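Local coordinates for tailspike protein (Acinetobacter phage vB_ApiP_P1, PDB 6E1R) that probably recognises and hydrolyses the capsular polysaccharide of Acinetobacter baumannii as the trimeric tailspike with which the phage attaches to its host, at residues Asn251-Thr262 with Trp276-Leu287. Residues are numbered along the deposited sequence; the frame is centred on the assembly and turned at random.
Sequences NTFYNCIFRKGT and WHFFACDLEQNL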
loop_
_atom_site.group_PDB
_atom_site.type_symbol
_atom_site.label_atom_id
_atom_site.label_comp_id
_atom_site.label_asym_id
_atom_site.label_seq_id
_atom_site.Cartn_x
_atom_site.Cartn_y
_atom_site.Cartn_z
ATOM N N ASN A 251 -2.346 13.314 -6.751
ATOM C CA ASN A 251 -3.690 12.873 -7.107
ATOM C C ASN A 251 -3.793 11.371 -6.867
ATOM O O ASN A 251 -3.121 10.583 -7.541
ATOM C CB ASN A 251 -4.005 13.243 -8.554
ATOM C CG ASN A 251 -3.997 14.745 -8.777
ATOM O OD1 ASN A 251 -4.501 15.508 -7.952
ATOM N ND2 ASN A 251 -3.400 15.178 -9.878
ATOM N N THR A 252 -4.635 10.981 -5.912
ATOM C CA THR A 252 -4.782 9.594 -5.494
ATOM C C THR A 252 -6.187 9.095 -5.800
ATOM O O THR A 252 -7.168 9.831 -5.649
ATOM C CB THR A 252 -4.488 9.427 -3.997
ATOM O OG1 THR A 252 -3.530 10.408 -3.581
ATOM C CG2 THR A 252 -3.962 8.034 -3.701
ATOM N N PHE A 253 -6.275 7.836 -6.223
ATOM C CA PHE A 253 -7.528 7.220 -6.639
ATOM C C PHE A 253 -7.758 5.960 -5.819
ATOM O O PHE A 253 -6.907 5.063 -5.802
ATOM C CB PHE A 253 -7.504 6.894 -8.134
ATOM C CG PHE A 253 -7.268 8.092 -9.009
ATOM C CD1 PHE A 253 -5.989 8.599 -9.191
ATOM C CD2 PHE A 253 -8.325 8.713 -9.648
ATOM C CE1 PHE A 253 -5.772 9.702 -9.995
ATOM C CE2 PHE A 253 -8.115 9.814 -10.453
ATOM C CZ PHE A 253 -6.836 10.310 -10.625
ATOM N N TYR A 254 -8.905 5.892 -5.147
ATOM C CA TYR A 254 -9.279 4.745 -4.327
ATOM C C TYR A 254 -10.520 4.094 -4.920
ATOM O O TYR A 254 -11.577 4.728 -4.998
ATOM C CB TYR A 254 -9.544 5.164 -2.879
ATOM C CG TYR A 254 -8.364 5.798 -2.176
ATOM C CD1 TYR A 254 -7.578 5.064 -1.296
ATOM C CD2 TYR A 254 -8.043 7.133 -2.381
ATOM C CE1 TYR A 254 -6.504 5.641 -0.646
ATOM C CE2 TYR A 254 -6.971 7.718 -1.736
ATOM C CZ TYR A 254 -6.205 6.968 -0.870
ATOM O OH TYR A 254 -5.137 7.549 -0.226
ATOM N N ASN A 255 -10.384 2.835 -5.342
ATOM C CA ASN A 255 -11.509 2.018 -5.807
ATOM C C ASN A 255 -12.245 2.652 -6.985
ATOM O O ASN A 255 -13.440 2.417 -7.181
ATOM C CB ASN A 255 -12.490 1.727 -4.666
ATOM C CG ASN A 255 -11.802 1.178 -3.434
ATOM O OD1 ASN A 255 -11.541 -0.022 -3.336
ATOM N ND2 ASN A 255 -11.506 2.054 -2.482
ATOM N N CYS A 256 -11.549 3.462 -7.775
ATOM C CA CYS A 256 -12.172 4.069 -8.939
ATOM C C CYS A 256 -12.194 3.086 -10.105
ATOM O O CYS A 256 -11.428 2.120 -10.155
ATOM C CB CYS A 256 -11.441 5.350 -9.335
ATOM S SG CYS A 256 -11.536 6.648 -8.086
ATOM N N ILE A 257 -13.088 3.347 -11.055
ATOM C CA ILE A 257 -13.309 2.461 -12.191
ATOM C C ILE A 257 -13.153 3.264 -13.475
ATOM O O ILE A 257 -13.732 4.349 -13.608
ATOM C CB ILE A 257 -14.695 1.792 -12.136
ATOM C CG1 ILE A 257 -14.849 0.989 -10.843
ATOM C CG2 ILE A 257 -14.899 0.894 -13.344
ATOM C CD1 ILE A 257 -16.273 0.577 -10.547
ATOM N N PHE A 258 -12.379 2.727 -14.418
ATOM C CA PHE A 258 -12.149 3.353 -15.717
ATOM C C PHE A 258 -12.489 2.337 -16.799
ATOM O O PHE A 258 -11.734 1.385 -17.015
ATOM C CB PHE A 258 -10.702 3.827 -15.855
ATOM C CG PHE A 258 -10.271 4.799 -14.793
ATOM C CD1 PHE A 258 -9.825 4.349 -13.560
ATOM C CD2 PHE A 258 -10.299 6.163 -15.032
ATOM C CE1 PHE A 258 -9.425 5.242 -12.582
ATOM C CE2 PHE A 258 -9.899 7.061 -14.059
ATOM C CZ PHE A 258 -9.461 6.600 -12.833
ATOM N N ARG A 259 -13.624 2.533 -17.472
ATOM C CA ARG A 259 -14.107 1.610 -18.489
ATOM C C ARG A 259 -14.421 2.350 -19.781
ATOM O O ARG A 259 -14.804 3.523 -19.770
ATOM C CB ARG A 259 -15.366 0.851 -18.036
ATOM C CG ARG A 259 -15.148 -0.156 -16.928
ATOM C CD ARG A 259 -16.404 -0.995 -16.760
ATOM N NE ARG A 259 -16.243 -2.045 -15.761
ATOM C CZ ARG A 259 -16.740 -1.990 -14.532
ATOM N NH1 ARG A 259 -17.451 -0.939 -14.145
ATOM N NH2 ARG A 259 -16.539 -2.995 -13.692
ATOM N N LYS A 260 -14.240 1.640 -20.899
ATOM C CA LYS A 260 -14.759 2.042 -22.210
ATOM C C LYS A 260 -14.155 3.359 -22.694
ATOM O O LYS A 260 -14.858 4.225 -23.212
ATOM C CB LYS A 260 -16.285 2.145 -22.186
ATOM C CG LYS A 260 -17.016 0.888 -21.764
ATOM C CD LYS A 260 -16.793 -0.248 -22.737
ATOM C CE LYS A 260 -17.473 -1.519 -22.235
ATOM N NZ LYS A 260 -18.957 -1.349 -22.109
ATOM N N GLY A 261 -12.843 3.518 -22.532
ATOM C CA GLY A 261 -12.173 4.663 -23.118
ATOM C C GLY A 261 -11.977 4.484 -24.611
ATOM O O GLY A 261 -11.824 3.372 -25.109
ATOM N N THR A 262 -11.982 5.603 -25.341
ATOM C CA THR A 262 -11.863 5.544 -26.794
ATOM C C THR A 262 -10.886 6.555 -27.377
ATOM O O THR A 262 -10.722 6.586 -28.601
ATOM C CB THR A 262 -13.238 5.739 -27.458
ATOM O OG1 THR A 262 -13.948 6.795 -26.801
ATOM C CG2 THR A 262 -14.059 4.458 -27.384
ATOM N N TRP A 276 0.929 10.290 -8.661
ATOM C CA TRP A 276 -0.364 9.779 -9.111
ATOM C C TRP A 276 -0.395 8.292 -8.771
ATOM O O TRP A 276 0.320 7.497 -9.391
ATOM C CB TRP A 276 -0.560 9.995 -10.610
ATOM C CG TRP A 276 -0.787 11.417 -11.043
ATOM C CD1 TRP A 276 0.060 12.473 -10.869
ATOM C CD2 TRP A 276 -1.920 11.925 -11.761
ATOM N NE1 TRP A 276 -0.483 13.611 -11.420
ATOM C CE2 TRP A 276 -1.698 13.300 -11.974
ATOM C CE3 TRP A 276 -3.104 11.352 -12.236
ATOM C CZ2 TRP A 276 -2.615 14.110 -12.643
ATOM C CZ3 TRP A 276 -4.014 12.158 -12.898
ATOM C CH2 TRP A 276 -3.764 13.522 -13.093
ATOM N N HIS A 277 -1.212 7.915 -7.791
ATOM C CA HIS A 277 -1.264 6.539 -7.321
ATOM C C HIS A 277 -2.695 6.021 -7.371
ATOM O O HIS A 277 -3.655 6.793 -7.306
ATOM C CB HIS A 277 -0.700 6.414 -5.900
ATOM C CG HIS A 277 0.716 6.882 -5.775
ATOM N ND1 HIS A 277 1.749 6.333 -6.505
ATOM C CD2 HIS A 277 1.271 7.852 -5.010
ATOM C CE1 HIS A 277 2.878 6.942 -6.194
ATOM N NE2 HIS A 277 2.616 7.868 -5.288
ATOM N N PHE A 278 -2.824 4.700 -7.485
ATOM C CA PHE A 278 -4.108 4.038 -7.705
ATOM C C PHE A 278 -4.236 2.867 -6.740
ATOM O O PHE A 278 -3.552 1.850 -6.897
ATOM C CB PHE A 278 -4.237 3.566 -9.154
ATOM C CG PHE A 278 -4.097 4.670 -10.164
ATOM C CD1 PHE A 278 -2.847 5.067 -10.613
ATOM C CD2 PHE A 278 -5.216 5.308 -10.669
ATOM C CE1 PHE A 278 -2.719 6.083 -11.539
ATOM C CE2 PHE A 278 -5.095 6.323 -11.598
ATOM C CZ PHE A 278 -3.845 6.712 -12.033
ATOM N N PHE A 279 -5.115 3.005 -5.748
ATOM C CA PHE A 279 -5.355 1.963 -4.753
ATOM C C PHE A 279 -6.613 1.192 -5.137
ATOM O O PHE A 279 -7.719 1.741 -5.104
ATOM C CB PHE A 279 -5.496 2.566 -3.357
ATOM C CG PHE A 279 -4.215 3.113 -2.796
ATOM C CD1 PHE A 279 -3.811 4.404 -3.088
ATOM C CD2 PHE A 279 -3.416 2.335 -1.975
ATOM C CE1 PHE A 279 -2.632 4.911 -2.570
ATOM C CE2 PHE A 279 -2.237 2.835 -1.455
ATOM C CZ PHE A 279 -1.845 4.125 -1.753
ATOM N N ALA A 280 -6.439 -0.081 -5.501
ATOM C CA ALA A 280 -7.550 -0.997 -5.771
ATOM C C ALA A 280 -8.472 -0.465 -6.868
ATOM O O ALA A 280 -9.690 -0.652 -6.824
ATOM C CB ALA A 280 -8.341 -1.295 -4.494
ATOM N N CYS A 281 -7.889 0.191 -7.866
ATOM C CA CYS A 281 -8.675 0.731 -8.963
ATOM C C CYS A 281 -8.928 -0.339 -10.023
ATOM O O CYS A 281 -8.303 -1.402 -10.039
ATOM C CB CYS A 281 -7.979 1.945 -9.575
ATOM S SG CYS A 281 -7.883 3.368 -8.466
ATOM N N ASP A 282 -9.863 -0.043 -10.921
ATOM C CA ASP A 282 -10.310 -0.987 -11.940
ATOM C C ASP A 282 -10.202 -0.320 -13.304
ATOM O O ASP A 282 -10.978 0.588 -13.618
ATOM C CB ASP A 282 -11.744 -1.439 -11.658
ATOM C CG ASP A 282 -12.221 -2.513 -12.614
ATOM O OD1 ASP A 282 -11.388 -3.082 -13.348
ATOM O OD2 ASP A 282 -13.441 -2.779 -12.629
ATOM N N LEU A 283 -9.245 -0.768 -14.112
ATOM C CA LEU A 283 -9.027 -0.259 -15.464
ATOM C C LEU A 283 -9.262 -1.415 -16.432
ATOM O O LEU A 283 -8.352 -2.203 -16.700
ATOM C CB LEU A 283 -7.619 0.332 -15.631
ATOM C CG LEU A 283 -7.257 1.643 -14.925
ATOM C CD1 LEU A 283 -7.063 1.451 -13.425
ATOM C CD2 LEU A 283 -6.014 2.253 -15.554
ATOM N N GLU A 284 -10.482 -1.520 -16.956
ATOM C CA GLU A 284 -10.833 -2.642 -17.812
ATOM C C GLU A 284 -11.771 -2.193 -18.923
ATOM O O GLU A 284 -12.414 -1.142 -18.842
ATOM C CB GLU A 284 -11.474 -3.791 -17.019
ATOM C CG GLU A 284 -12.810 -3.458 -16.380
ATOM C CD GLU A 284 -13.465 -4.674 -15.752
ATOM O OE1 GLU A 284 -13.509 -5.733 -16.413
ATOM O OE2 GLU A 284 -13.932 -4.578 -14.599
ATOM N N GLN A 285 -11.822 -3.011 -19.977
ATOM C CA GLN A 285 -12.768 -2.854 -21.082
ATOM C C GLN A 285 -12.580 -1.534 -21.827
ATOM O O GLN A 285 -13.537 -0.973 -22.366
ATOM C CB GLN A 285 -14.213 -2.994 -20.593
ATOM C CG GLN A 285 -14.516 -4.347 -19.971
ATOM C CD GLN A 285 -15.945 -4.455 -19.476
ATOM O OE1 GLN A 285 -16.766 -3.570 -19.713
ATOM N NE2 GLN A 285 -16.249 -5.547 -18.784
ATOM N N ASN A 286 -11.350 -1.032 -21.874
ATOM C CA ASN A 286 -11.058 0.193 -22.601
ATOM C C ASN A 286 -10.675 -0.115 -24.046
ATOM O O ASN A 286 -10.327 -1.244 -24.399
ATOM C CB ASN A 286 -9.937 0.974 -21.916
ATOM C CG ASN A 286 -10.292 1.381 -20.503
ATOM O OD1 ASN A 286 -10.884 2.437 -20.280
ATOM N ND2 ASN A 286 -9.930 0.544 -19.537
ATOM N N LEU A 287 -10.742 0.916 -24.883
ATOM C CA LEU A 287 -10.404 0.822 -26.298
ATOM C C LEU A 287 -9.446 1.936 -26.689
ATOM O O LEU A 287 -9.529 2.498 -27.786
ATOM C CB LEU A 287 -11.662 0.870 -27.163
ATOM C CG LEU A 287 -12.662 -0.270 -26.971
ATOM C CD1 LEU A 287 -13.867 -0.082 -27.877
ATOM C CD2 LEU A 287 -11.995 -1.612 -27.231
HETATM O O HOH W 1 -19.544 -4.432 -20.936
HETATM O O HOH W 2 -10.534 3.930 -29.782
#
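F253 and F278 occupy equivalent places on parallel strands of successive coils, and their rings line up as a ladder: the planes are 11° apart but slid past each other, with centroids 4.8 Å apart. Traced outward, F253 shows how such stacking is built. Its CB rests 3.6 Å from C281 SG. With CG beside the backbone N (chi1 -58°), the ring is carried alongside F278, whose CE2 comes over one face, 3.4 Å from F253 CD1. Farther out, F253 CE1 reaches W276 CE3, and CZ ends near W276 CZ3. F217 and F303 extend the aromatic ladder into the neighbouring coils, while N251 lies over one face of the W276 indole, its CB making a CH-pi contact with the six-membered ring and its ND2 sitting above the rim.

Past the corner at F279 and A280, F258 O accepts from E284 N and from N286 ND2, which arrive from opposite faces of its carbonyl plane. On the face opposite F258 and L283, R259, extended from CG to NE, makes salt bridges through NH2: to E284 OE2 at 3.2 Å, also a hydrogen bond, and to D282 OD2 at 3.3 Å, where the oxygen lies well out of the guanidinium plane and charge alone acts.

On the face of T252 and Y254, T252 OG1 hydrogen-bonds N255 OD1 of a neighbouring subunit and Y254 OH bonds its ND2 weakly. Parallel strands in register, turning the same corner with aromatic and aliphatic side chains piled up inside, are the hallmark of the right-handed beta-helix of trimeric phage tailspikes.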